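Local coordinates for protein transcription factor GAMBIF1 (PDB 1BVO) that binds DNA through its Rel homology specificity domain, the part held in this chain, and as a Dorsal homologue probably activates transcription by RNA polymerase II, at residues Pro64-Pro68 against Phe125-His131; Phe40-Val45 against Thr92-Asn98; Arg51-Ser57 against Cys146-Glu152. All blocks are in the same frame, centred on the assembly; numbering follows the deposited sequence.

Contact 1 of 3, residues Pro64-Pro68 against Phe125-His131; sequences PEHKP and FRTGFGH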
loop_
_atom_site.group_PDB
_atom_site.type_symbol
_atom_site.label_atom_id
_atom_site.label_comp_id
_atom_site.label_asym_id
_atom_site.label_seq_id
_atom_site.Cartn_x
_atom_site.Cartn_y
_atom_site.Cartn_z
ATOM N N PRO C 64 21.147 -22.814 8.100
ATOM C CA PRO C 64 22.546 -22.488 8.452
ATOM C C PRO C 64 23.190 -21.675 7.320
ATOM O O PRO C 64 24.099 -20.875 7.557
ATOM C CB PRO C 64 23.195 -23.859 8.634
ATOM C CG PRO C 64 22.485 -24.677 7.614
ATOM C CD PRO C 64 21.017 -24.253 7.796
ATOM N N GLU C 65 22.676 -21.887 6.106
ATOM C CA GLU C 65 23.125 -21.178 4.908
ATOM C C GLU C 65 22.231 -19.958 4.706
ATOM O O GLU C 65 21.674 -19.762 3.619
ATOM C CB GLU C 65 22.992 -22.092 3.687
ATOM C CG GLU C 65 24.025 -23.176 3.599
ATOM C CD GLU C 65 25.417 -22.603 3.442
ATOM O OE1 GLU C 65 25.755 -22.165 2.319
ATOM O OE2 GLU C 65 26.169 -22.574 4.444
ATOM N N HIS C 66 22.100 -19.141 5.749
ATOM C CA HIS C 66 21.247 -17.958 5.703
ATOM C C HIS C 66 21.453 -17.160 4.426
ATOM O O HIS C 66 22.576 -16.987 3.973
ATOM C CB HIS C 66 21.527 -17.064 6.900
ATOM C CG HIS C 66 21.592 -17.807 8.193
ATOM N ND1 HIS C 66 20.509 -17.917 9.042
ATOM C CD2 HIS C 66 22.578 -18.539 8.744
ATOM C CE1 HIS C 66 20.829 -18.698 10.057
ATOM N NE2 HIS C 66 22.080 -19.088 9.900
ATOM N N LYS C 67 20.356 -16.633 3.894
ATOM C CA LYS C 67 20.358 -15.836 2.669
ATOM C C LYS C 67 20.070 -14.382 2.978
ATOM O O LYS C 67 19.384 -14.058 3.961
ATOM C CB LYS C 67 19.215 -16.243 1.738
ATOM C CG LYS C 67 18.962 -17.703 1.537
ATOM C CD LYS C 67 17.580 -17.853 0.909
ATOM C CE LYS C 67 17.337 -19.263 0.437
ATOM N NZ LYS C 67 18.174 -19.526 -0.757
ATOM N N PRO C 68 20.487 -13.491 2.067
ATOM C CA PRO C 68 20.285 -12.052 2.179
ATOM C C PRO C 68 18.805 -11.845 2.411
ATOM O O PRO C 68 17.965 -12.432 1.712
ATOM C CB PRO C 68 20.687 -11.555 0.801
ATOM C CG PRO C 68 21.826 -12.437 0.479
ATOM C CD PRO C 68 21.309 -13.805 0.882
ATOM N N PHE C 125 26.717 -15.891 3.059
ATOM C CA PHE C 125 26.904 -17.323 2.903
ATOM C C PHE C 125 26.970 -17.951 1.502
ATOM O O PHE C 125 26.960 -19.179 1.384
ATOM C CB PHE C 125 25.883 -18.045 3.788
ATOM C CG PHE C 125 26.004 -17.704 5.238
ATOM C CD1 PHE C 125 25.329 -16.614 5.780
ATOM C CD2 PHE C 125 26.817 -18.466 6.074
ATOM C CE1 PHE C 125 25.460 -16.292 7.140
ATOM C CE2 PHE C 125 26.959 -18.152 7.424
ATOM C CZ PHE C 125 26.279 -17.060 7.959
ATOM N N ARG C 126 27.132 -17.133 0.461
ATOM C CA ARG C 126 27.207 -17.629 -0.922
ATOM C C ARG C 126 25.968 -18.462 -1.153
ATOM O O ARG C 126 25.998 -19.679 -1.303
ATOM C CB ARG C 126 28.495 -18.422 -1.147
ATOM C CG ARG C 126 29.731 -17.533 -1.119
ATOM C CD ARG C 126 31.006 -18.309 -0.844
ATOM N NE ARG C 126 32.165 -17.404 -0.874
ATOM C CZ ARG C 126 33.278 -17.618 -1.576
ATOM N NH1 ARG C 126 33.391 -18.716 -2.320
ATOM N NH2 ARG C 126 34.264 -16.719 -1.563
ATOM N N THR C 127 24.872 -17.735 -1.228
ATOM C CA THR C 127 23.537 -18.261 -1.370
ATOM C C THR C 127 22.901 -17.837 -2.696
ATOM O O THR C 127 21.934 -18.459 -3.168
ATOM C CB THR C 127 22.753 -17.704 -0.167
ATOM O OG1 THR C 127 22.629 -18.709 0.844
ATOM C CG2 THR C 127 21.403 -17.175 -0.572
ATOM N N GLY C 128 23.456 -16.801 -3.313
ATOM C CA GLY C 128 22.909 -16.301 -4.554
ATOM C C GLY C 128 21.536 -15.720 -4.281
ATOM O O GLY C 128 21.034 -15.764 -3.160
ATOM N N PHE C 129 20.884 -15.206 -5.313
ATOM C CA PHE C 129 19.579 -14.614 -5.098
ATOM C C PHE C 129 18.413 -15.382 -5.674
ATOM O O PHE C 129 17.433 -14.798 -6.147
ATOM C CB PHE C 129 19.602 -13.143 -5.498
ATOM C CG PHE C 129 20.533 -12.348 -4.651
ATOM C CD1 PHE C 129 21.907 -12.528 -4.775
ATOM C CD2 PHE C 129 20.049 -11.533 -3.640
ATOM C CE1 PHE C 129 22.782 -11.924 -3.894
ATOM C CE2 PHE C 129 20.918 -10.923 -2.756
ATOM C CZ PHE C 129 22.286 -11.117 -2.882
ATOM N N GLY C 130 18.476 -16.700 -5.494
ATOM C CA GLY C 130 17.429 -17.572 -5.990
ATOM C C GLY C 130 16.104 -17.192 -5.370
ATOM O O GLY C 130 15.084 -17.060 -6.056
ATOM N N HIS C 131 16.157 -16.896 -4.076
ATOM C CA HIS C 131 14.984 -16.529 -3.316
ATOM C C HIS C 131 14.252 -15.260 -3.794
ATOM O O HIS C 131 13.124 -15.013 -3.386
ATOM C CB HIS C 131 15.351 -16.470 -1.832
ATOM C CG HIS C 131 16.341 -15.403 -1.477
ATOM N ND1 HIS C 131 17.431 -15.096 -2.274
ATOM C CD2 HIS C 131 16.354 -14.520 -0.457
ATOM C CE1 HIS C 131 18.061 -14.056 -1.757
ATOM N NE2 HIS C 131 17.430 -13.686 -0.656
HETATM O O HOH W 1 23.954 -15.220 2.404
#
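The ring of Phe125 runs alongside that of His66, with Phe125 CE1 4.0 Å from His66 CD2 and the ring planes inclined at 53°, neither stacked nor edge-to-face. Phe125 CG lies anti to its carbonyl carbon (chi1 -59°), which carries the ring in beside the 64-68 loop, where Pro64 O sits over one face near the rim. Next along, the methyl of Thr127 meets the lysine chain, CG2 lying 3.3 Å from Lys67 CG, while the hydroxyl OG1 makes a weak bond of 3.1 Å to Glu65 O. Beyond its CG, Lys67 runs past His131 in the opposite direction. Lys67 CD stands over the imidazole face, 4.0 Å from the His131 ring centroid, in a CH-pi contact. His131 NE2 donates to Pro68 O (2.7 Å, 143° at the hydrogen), the acceptor tilted slightly from the ring plane. Pro68 meets Phe129 as well, its CB 3.6 Å from Phe129 CE2.

A water further ties the loops, donating to His66 O and accepting from Phe125 N. In the second shell, Thr60 accepts from His66 ND1 with its carbonyl and from Lys67 N with its hydroxyl, and Asp123 OD2 accepts from the backbone N of Thr127 and of Gly128. Phe129 and His131 rest on helix 107-120. The loop after strand 52-59 is thus joined to the one that follows helix 107-120, within the Rel homology domain, mainly by side chains and water. The bond from His131 NE2 requires a proton on that nitrogen and fixes the ring's rotation; Lys67, with NZ near ND1, would probably disfavour a second proton.

Contact 2 of 3, residues Phe40-Val45 against Thr92-Asn98; sequences FPSIQV and TMSYTFN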
loop_
_atom_site.group_PDB
_atom_site.type_symbol
_atom_site.label_atom_id
_atom_site.label_comp_id
_atom_site.label_asym_id
_atom_site.label_seq_id
_atom_site.Cartn_x
_atom_site.Cartn_y
_atom_site.Cartn_z
ATOM N N PHE C 40 23.272 -2.392 23.862
ATOM C CA PHE C 40 23.204 -2.520 22.414
ATOM C C PHE C 40 24.060 -3.728 21.945
ATOM O O PHE C 40 24.971 -4.153 22.663
ATOM C CB PHE C 40 23.733 -1.203 21.815
ATOM C CG PHE C 40 22.931 0.031 22.221
ATOM C CD1 PHE C 40 21.701 0.303 21.624
ATOM C CD2 PHE C 40 23.410 0.929 23.181
ATOM C CE1 PHE C 40 20.959 1.425 21.966
ATOM C CE2 PHE C 40 22.667 2.074 23.535
ATOM C CZ PHE C 40 21.438 2.316 22.923
ATOM N N PRO C 41 23.756 -4.322 20.764
ATOM C CA PRO C 41 24.504 -5.471 20.227
ATOM C C PRO C 41 25.969 -5.162 20.103
ATOM O O PRO C 41 26.341 -4.067 19.691
ATOM C CB PRO C 41 23.920 -5.639 18.823
ATOM C CG PRO C 41 22.545 -5.205 18.974
ATOM C CD PRO C 41 22.660 -3.964 19.847
ATOM N N SER C 42 26.812 -6.139 20.367
ATOM C CA SER C 42 28.226 -5.892 20.240
ATOM C C SER C 42 29.008 -7.140 19.905
ATOM O O SER C 42 28.577 -8.267 20.189
ATOM C CB SER C 42 28.773 -5.201 21.491
ATOM O OG SER C 42 28.151 -5.652 22.680
ATOM N N ILE C 43 30.079 -6.941 19.154
ATOM C CA ILE C 43 30.937 -8.029 18.748
ATOM C C ILE C 43 32.333 -7.771 19.304
ATOM O O ILE C 43 32.629 -6.677 19.811
ATOM C CB ILE C 43 30.980 -8.174 17.210
ATOM C CG1 ILE C 43 31.522 -6.896 16.570
ATOM C CG2 ILE C 43 29.596 -8.504 16.680
ATOM C CD1 ILE C 43 31.887 -7.058 15.118
ATOM N N GLN C 44 33.186 -8.779 19.171
ATOM C CA GLN C 44 34.531 -8.731 19.688
ATOM C C GLN C 44 35.360 -9.681 18.861
ATOM O O GLN C 44 35.044 -10.862 18.776
ATOM C CB GLN C 44 34.487 -9.248 21.122
ATOM C CG GLN C 44 35.182 -8.400 22.154
ATOM C CD GLN C 44 36.676 -8.563 22.112
ATOM O OE1 GLN C 44 37.194 -9.674 21.940
ATOM N NE2 GLN C 44 37.384 -7.463 22.297
ATOM N N VAL C 45 36.396 -9.185 18.213
ATOM C CA VAL C 45 37.241 -10.061 17.429
ATOM C C VAL C 45 38.249 -10.708 18.352
ATOM O O VAL C 45 38.643 -10.123 19.354
ATOM C CB VAL C 45 37.996 -9.313 16.325
ATOM C CG1 VAL C 45 38.918 -10.253 15.579
ATOM C CG2 VAL C 45 37.012 -8.663 15.385
ATOM N N THR C 92 41.049 -2.328 21.094
ATOM C CA THR C 92 40.100 -3.058 21.919
ATOM C C THR C 92 39.533 -4.232 21.126
ATOM O O THR C 92 39.246 -5.285 21.692
ATOM C CB THR C 92 38.935 -2.163 22.395
ATOM O OG1 THR C 92 38.036 -1.906 21.305
ATOM C CG2 THR C 92 39.463 -0.831 22.937
ATOM N N MET C 93 39.388 -4.044 19.812
ATOM C CA MET C 93 38.859 -5.064 18.909
ATOM C C MET C 93 37.366 -5.338 19.076
ATOM O O MET C 93 36.880 -6.423 18.750
ATOM C CB MET C 93 39.651 -6.372 19.027
ATOM C CG MET C 93 40.974 -6.343 18.338
ATOM S SD MET C 93 40.770 -5.703 16.689
ATOM C CE MET C 93 41.880 -4.549 16.746
ATOM N N SER C 94 36.631 -4.335 19.543
ATOM C CA SER C 94 35.195 -4.467 19.754
ATOM C C SER C 94 34.432 -3.289 19.191
ATOM O O SER C 94 34.981 -2.193 19.009
ATOM C CB SER C 94 34.882 -4.587 21.247
ATOM O OG SER C 94 36.038 -4.397 22.036
ATOM N N TYR C 95 33.151 -3.512 18.952
ATOM C CA TYR C 95 32.307 -2.470 18.434
ATOM C C TYR C 95 30.973 -2.752 19.034
ATOM O O TYR C 95 30.596 -3.907 19.227
ATOM C CB TYR C 95 32.223 -2.484 16.907
ATOM C CG TYR C 95 31.668 -1.212 16.340
ATOM C CD1 TYR C 95 30.296 -0.970 16.337
ATOM C CD2 TYR C 95 32.511 -0.224 15.824
ATOM C CE1 TYR C 95 29.773 0.215 15.844
ATOM C CE2 TYR C 95 32.009 0.965 15.326
ATOM C CZ TYR C 95 30.635 1.179 15.338
ATOM O OH TYR C 95 30.102 2.345 14.848
ATOM N N THR C 96 30.261 -1.685 19.329
ATOM C CA THR C 96 28.967 -1.788 19.934
ATOM C C THR C 96 28.059 -0.991 19.008
ATOM O O THR C 96 28.364 0.162 18.666
ATOM C CB THR C 96 29.091 -1.236 21.361
ATOM O OG1 THR C 96 29.949 -2.115 22.113
ATOM C CG2 THR C 96 27.757 -1.129 22.048
ATOM N N PHE C 97 27.036 -1.663 18.480
ATOM C CA PHE C 97 26.104 -1.034 17.562
ATOM C C PHE C 97 25.027 -0.338 18.357
ATOM O O PHE C 97 24.061 -0.965 18.785
ATOM C CB PHE C 97 25.518 -2.068 16.611
ATOM C CG PHE C 97 26.551 -2.745 15.775
ATOM C CD1 PHE C 97 27.208 -3.882 16.234
ATOM C CD2 PHE C 97 26.936 -2.186 14.567
ATOM C CE1 PHE C 97 28.234 -4.455 15.493
ATOM C CE2 PHE C 97 27.960 -2.751 13.813
ATOM C CZ PHE C 97 28.613 -3.884 14.281
ATOM N N ASN C 98 25.192 0.962 18.557
ATOM C CA ASN C 98 24.229 1.717 19.331
ATOM C C ASN C 98 23.146 2.365 18.470
ATOM O O ASN C 98 22.119 2.801 18.995
ATOM C CB ASN C 98 24.941 2.757 20.181
ATOM C CG ASN C 98 25.883 3.580 19.371
ATOM O OD1 ASN C 98 25.513 4.633 18.862
ATOM N ND2 ASN C 98 27.072 3.043 19.130
#
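Phe40 meets Phe97 and Asn98 where strand 42-45 is entered and strand 94-96 has ended. Its CB lies close to Phe97 O and also approaches the methyl CG2 of Thr96. With CG anti to the carbonyl carbon (chi1 -60°), the ring is laid over the backbone of Asn98. Phe40 CG stands 3.6 Å from Asn98 CA, which lies over the ring face in a CH-pi contact. On one side of the ring Phe40 CD2 meets Asn98 CB at 3.8 Å. On the other, Phe40 CE1 comes 3.5 Å from Asn98 O, with the CZ tip slightly farther. The Asn98 amide plane is turned 79° from the ring, and its ND2 reaches back weakly to Thr96 O.

Beyond this end the chains pair antiparallel, with Ile43 opposite Tyr95 as the hydrogen-bonded pair and Ser42:Thr96 and Gln44:Ser94 as non-hydrogen-bonded ones. Phe97 N gives Pro41 O a bond of 2.8 Å, and Val45 N gives Met93 O one of 2.9 Å at 167°; of the two Ile43-Tyr95 bonds, the one to Ile43 O is weak. On one face Gln44, bent at chi2, carries NE2 across toward the 92-98 segment for a weak bond of 3.4 Å to Ser94 OG. The other face is apolar: Ile43 CG1 lies 4.2 Å from Phe97 CE1 at the ring edge, while Tyr95 CD1 is set over the centre of one Phe97 face.

Backbone bonds of Glu7 with Ser42 and Glu4 with Gln44 add strand 2-7, making 42-46 the middle strand of a three-stranded antiparallel sheet packed on the larger sheet of the immunoglobulin-like sandwich, with 94-96 at its edge within this chain. The chemistry splits by face: hydroxyls and an amide beside Ser42 and Gln44, hydrocarbon from Ile43 and Phe97 directed at strand 52-59.

Contact 3 of 3, residues Arg51-Ser57 against Cys146-Glu152; sequences RAVVVVS and CFQVFLE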
loop_
_atom_site.group_PDB
_atom_site.type_symbol
_atom_site.label_atom_id
_atom_site.label_comp_id
_atom_site.label_asym_id
_atom_site.label_seq_id
_atom_site.Cartn_x
_atom_site.Cartn_y
_atom_site.Cartn_z
ATOM N N ARG C 51 43.782 -3.264 12.186
ATOM C CA ARG C 51 42.678 -2.656 11.460
ATOM C C ARG C 51 41.694 -3.746 11.082
ATOM O O ARG C 51 42.115 -4.847 10.696
ATOM C CB ARG C 51 43.163 -2.053 10.140
ATOM C CG ARG C 51 44.323 -1.106 10.233
ATOM C CD ARG C 51 43.933 0.253 10.725
ATOM N NE ARG C 51 42.947 0.960 9.898
ATOM C CZ ARG C 51 43.125 1.377 8.645
ATOM N NH1 ARG C 51 44.262 1.129 8.003
ATOM N NH2 ARG C 51 42.200 2.168 8.090
ATOM N N ALA C 52 40.403 -3.428 11.131
ATOM C CA ALA C 52 39.380 -4.383 10.740
ATOM C C ALA C 52 38.017 -3.747 10.713
ATOM O O ALA C 52 37.574 -3.136 11.679
ATOM C CB ALA C 52 39.377 -5.593 11.660
ATOM N N VAL C 53 37.363 -3.891 9.575
ATOM C CA VAL C 53 36.046 -3.332 9.409
ATOM C C VAL C 53 35.014 -4.431 9.565
ATOM O O VAL C 53 35.356 -5.624 9.627
ATOM C CB VAL C 53 35.931 -2.650 8.042
ATOM C CG1 VAL C 53 36.925 -1.506 7.970
ATOM C CG2 VAL C 53 36.211 -3.654 6.929
ATOM N N VAL C 54 33.758 -4.041 9.699
ATOM C CA VAL C 54 32.693 -5.003 9.844
ATOM C C VAL C 54 31.510 -4.562 9.010
ATOM O O VAL C 54 31.184 -3.381 8.919
ATOM C CB VAL C 54 32.269 -5.162 11.315
ATOM C CG1 VAL C 54 31.451 -3.962 11.778
ATOM C CG2 VAL C 54 31.487 -6.453 11.510
ATOM N N VAL C 55 30.934 -5.533 8.323
ATOM C CA VAL C 55 29.768 -5.320 7.490
ATOM C C VAL C 55 28.623 -6.046 8.152
ATOM O O VAL C 55 28.701 -7.251 8.436
ATOM C CB VAL C 55 29.946 -5.927 6.096
ATOM C CG1 VAL C 55 28.654 -5.794 5.290
ATOM C CG2 VAL C 55 31.090 -5.249 5.378
ATOM N N VAL C 56 27.556 -5.319 8.410
ATOM C CA VAL C 56 26.395 -5.897 9.030
ATOM C C VAL C 56 25.262 -5.784 8.024
ATOM O O VAL C 56 25.134 -4.770 7.331
ATOM C CB VAL C 56 26.014 -5.151 10.318
ATOM C CG1 VAL C 56 24.886 -5.882 11.029
ATOM C CG2 VAL C 56 27.222 -5.010 11.215
ATOM N N SER C 57 24.522 -6.874 7.866
ATOM C CA SER C 57 23.374 -6.890 6.970
ATOM C C SER C 57 22.409 -7.944 7.483
ATOM O O SER C 57 22.762 -8.756 8.342
ATOM C CB SER C 57 23.773 -7.174 5.517
ATOM O OG SER C 57 24.220 -8.501 5.325
ATOM N N CYS C 146 23.872 -10.036 10.311
ATOM C CA CYS C 146 25.034 -10.790 9.880
ATOM C C CYS C 146 26.266 -9.906 10.022
ATOM O O CYS C 146 26.275 -8.756 9.551
ATOM C CB CYS C 146 24.902 -11.242 8.442
ATOM S SG CYS C 146 26.151 -12.481 8.007
ATOM N N PHE C 147 27.282 -10.412 10.711
ATOM C CA PHE C 147 28.494 -9.640 10.905
ATOM C C PHE C 147 29.641 -10.232 10.110
ATOM O O PHE C 147 30.197 -11.257 10.483
ATOM C CB PHE C 147 28.871 -9.583 12.386
ATOM C CG PHE C 147 27.795 -8.998 13.273
ATOM C CD1 PHE C 147 27.722 -7.634 13.491
ATOM C CD2 PHE C 147 26.858 -9.818 13.883
ATOM C CE1 PHE C 147 26.723 -7.091 14.303
ATOM C CE2 PHE C 147 25.862 -9.295 14.691
ATOM C CZ PHE C 147 25.794 -7.924 14.905
ATOM N N GLN C 148 29.961 -9.625 8.979
ATOM C CA GLN C 148 31.090 -10.116 8.201
ATOM C C GLN C 148 32.262 -9.239 8.559
ATOM O O GLN C 148 32.242 -8.028 8.277
ATOM C CB GLN C 148 30.867 -9.981 6.719
ATOM C CG GLN C 148 29.945 -10.964 6.124
ATOM C CD GLN C 148 29.641 -10.548 4.747
ATOM O OE1 GLN C 148 28.924 -9.556 4.534
ATOM N NE2 GLN C 148 30.275 -11.208 3.783
ATOM N N VAL C 149 33.283 -9.824 9.173
ATOM C CA VAL C 149 34.449 -9.053 9.557
ATOM C C VAL C 149 35.575 -9.253 8.550
ATOM O O VAL C 149 35.758 -10.357 8.021
ATOM C CB VAL C 149 34.904 -9.398 10.997
ATOM C CG1 VAL C 149 36.367 -9.040 11.206
ATOM C CG2 VAL C 149 34.052 -8.637 12.001
ATOM N N PHE C 150 36.282 -8.165 8.244
ATOM C CA PHE C 150 37.403 -8.206 7.314
ATOM C C PHE C 150 38.638 -7.571 7.950
ATOM O O PHE C 150 38.603 -6.420 8.418
ATOM C CB PHE C 150 37.094 -7.436 6.026
ATOM C CG PHE C 150 35.935 -7.966 5.235
ATOM C CD1 PHE C 150 36.080 -9.070 4.390
ATOM C CD2 PHE C 150 34.697 -7.331 5.290
ATOM C CE1 PHE C 150 35.013 -9.519 3.601
ATOM C CE2 PHE C 150 33.622 -7.775 4.511
ATOM C CZ PHE C 150 33.784 -8.872 3.665
ATOM N N LEU C 151 39.718 -8.339 7.998
ATOM C CA LEU C 151 40.986 -7.875 8.530
ATOM C C LEU C 151 41.737 -7.110 7.466
ATOM O O LEU C 151 41.540 -7.359 6.275
ATOM C CB LEU C 151 41.813 -9.073 8.943
ATOM C CG LEU C 151 41.000 -9.922 9.900
ATOM C CD1 LEU C 151 41.926 -10.876 10.591
ATOM C CD2 LEU C 151 40.310 -9.020 10.920
ATOM N N GLU C 152 42.569 -6.155 7.884
ATOM C CA GLU C 152 43.372 -5.392 6.926
ATOM C C GLU C 152 44.263 -6.478 6.309
ATOM O O GLU C 152 44.620 -7.442 6.992
ATOM C CB GLU C 152 44.225 -4.318 7.633
ATOM C CG GLU C 152 44.844 -3.282 6.676
ATOM C CD GLU C 152 45.847 -2.322 7.326
ATOM O OE1 GLU C 152 46.400 -2.628 8.401
ATOM O OE2 GLU C 152 46.120 -1.249 6.745
HETATM O O HOH W 2 46.350 -3.738 10.821
HETATM O O HOH W 3 26.766 -9.127 6.664
#
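Val53 and Phe150, Val55 and Gln148, and Ser57 and Cys146 exchange paired N-H bonds, each residue giving one and receiving one. Strands 52-57 and 146-152 run antiparallel, and these backbone bonds carry most of the contact. Phe150 N meets Val53 O at 3.0 Å and almost straight (174°), and Gln148 N reaches Val55 O at 2.7 Å in the carbonyl plane. A seventh bond closes the end, from Glu152 N to Arg51 O, with the donor well above the carbonyl plane.

Charges meet at that same end. Arg51 NH1 lies 3.3 Å from Glu152 OE2 in a salt bridge, the guanidinium and carboxylate planes turned 76° apart. Arg51 CG, anti to the carbonyl carbon, lies against the glutamate's carboxylate, and the bends at chi2 and chi3 fold the guanidinium round to OE2, while a water links Arg51 N to Glu152 OE1. Both groups have further partners: Arg51 NE pairs with Glu87, and Glu152 OE2 accepts from Gly157 N.

Apolar packing is divided between the faces. On one, Val54 CG2 meets Val149 CG2 at 3.4 Å, with Ala52 CB against Leu151 CD2 and Val56 CG2 against Phe147 CD1. On the other, Val55 CG2 reaches Phe150 CE2 at 3.7 Å, in the plane of the ring and at its edge.

Strand 83-87 flanks the first strand and strand 159-172 the second. The pair forms the central strand and its neighbour in the five-stranded antiparallel sheet of an immunoglobulin-like beta sandwich, the fold of the Rel homology DNA-binding domain.

Contacts 2 and 3 belong to facing sheets of the sandwich, their centres about 11 Å apart. Ile43 CD1 packs 3.7 Å from Val54 CG2, and the ring of Phe97 is wedged in beside it, so the apolar face of contact 2 closes the core over the Val54, Val56 and Phe147 face of contact 3. Contact 1 reaches the opposite face of the larger sheet at the Cys146 end of contact 3, with Phe125 CE1 4.0 Å from Cys146 SG; its centre is about 18 Å from that of contact 3 and about 25 Å from that of contact 2. None touches the bound DNA: the nearest atoms are about 9 Å away for contact 2, 14 Å for contact 1 and 18 Å for contact 3.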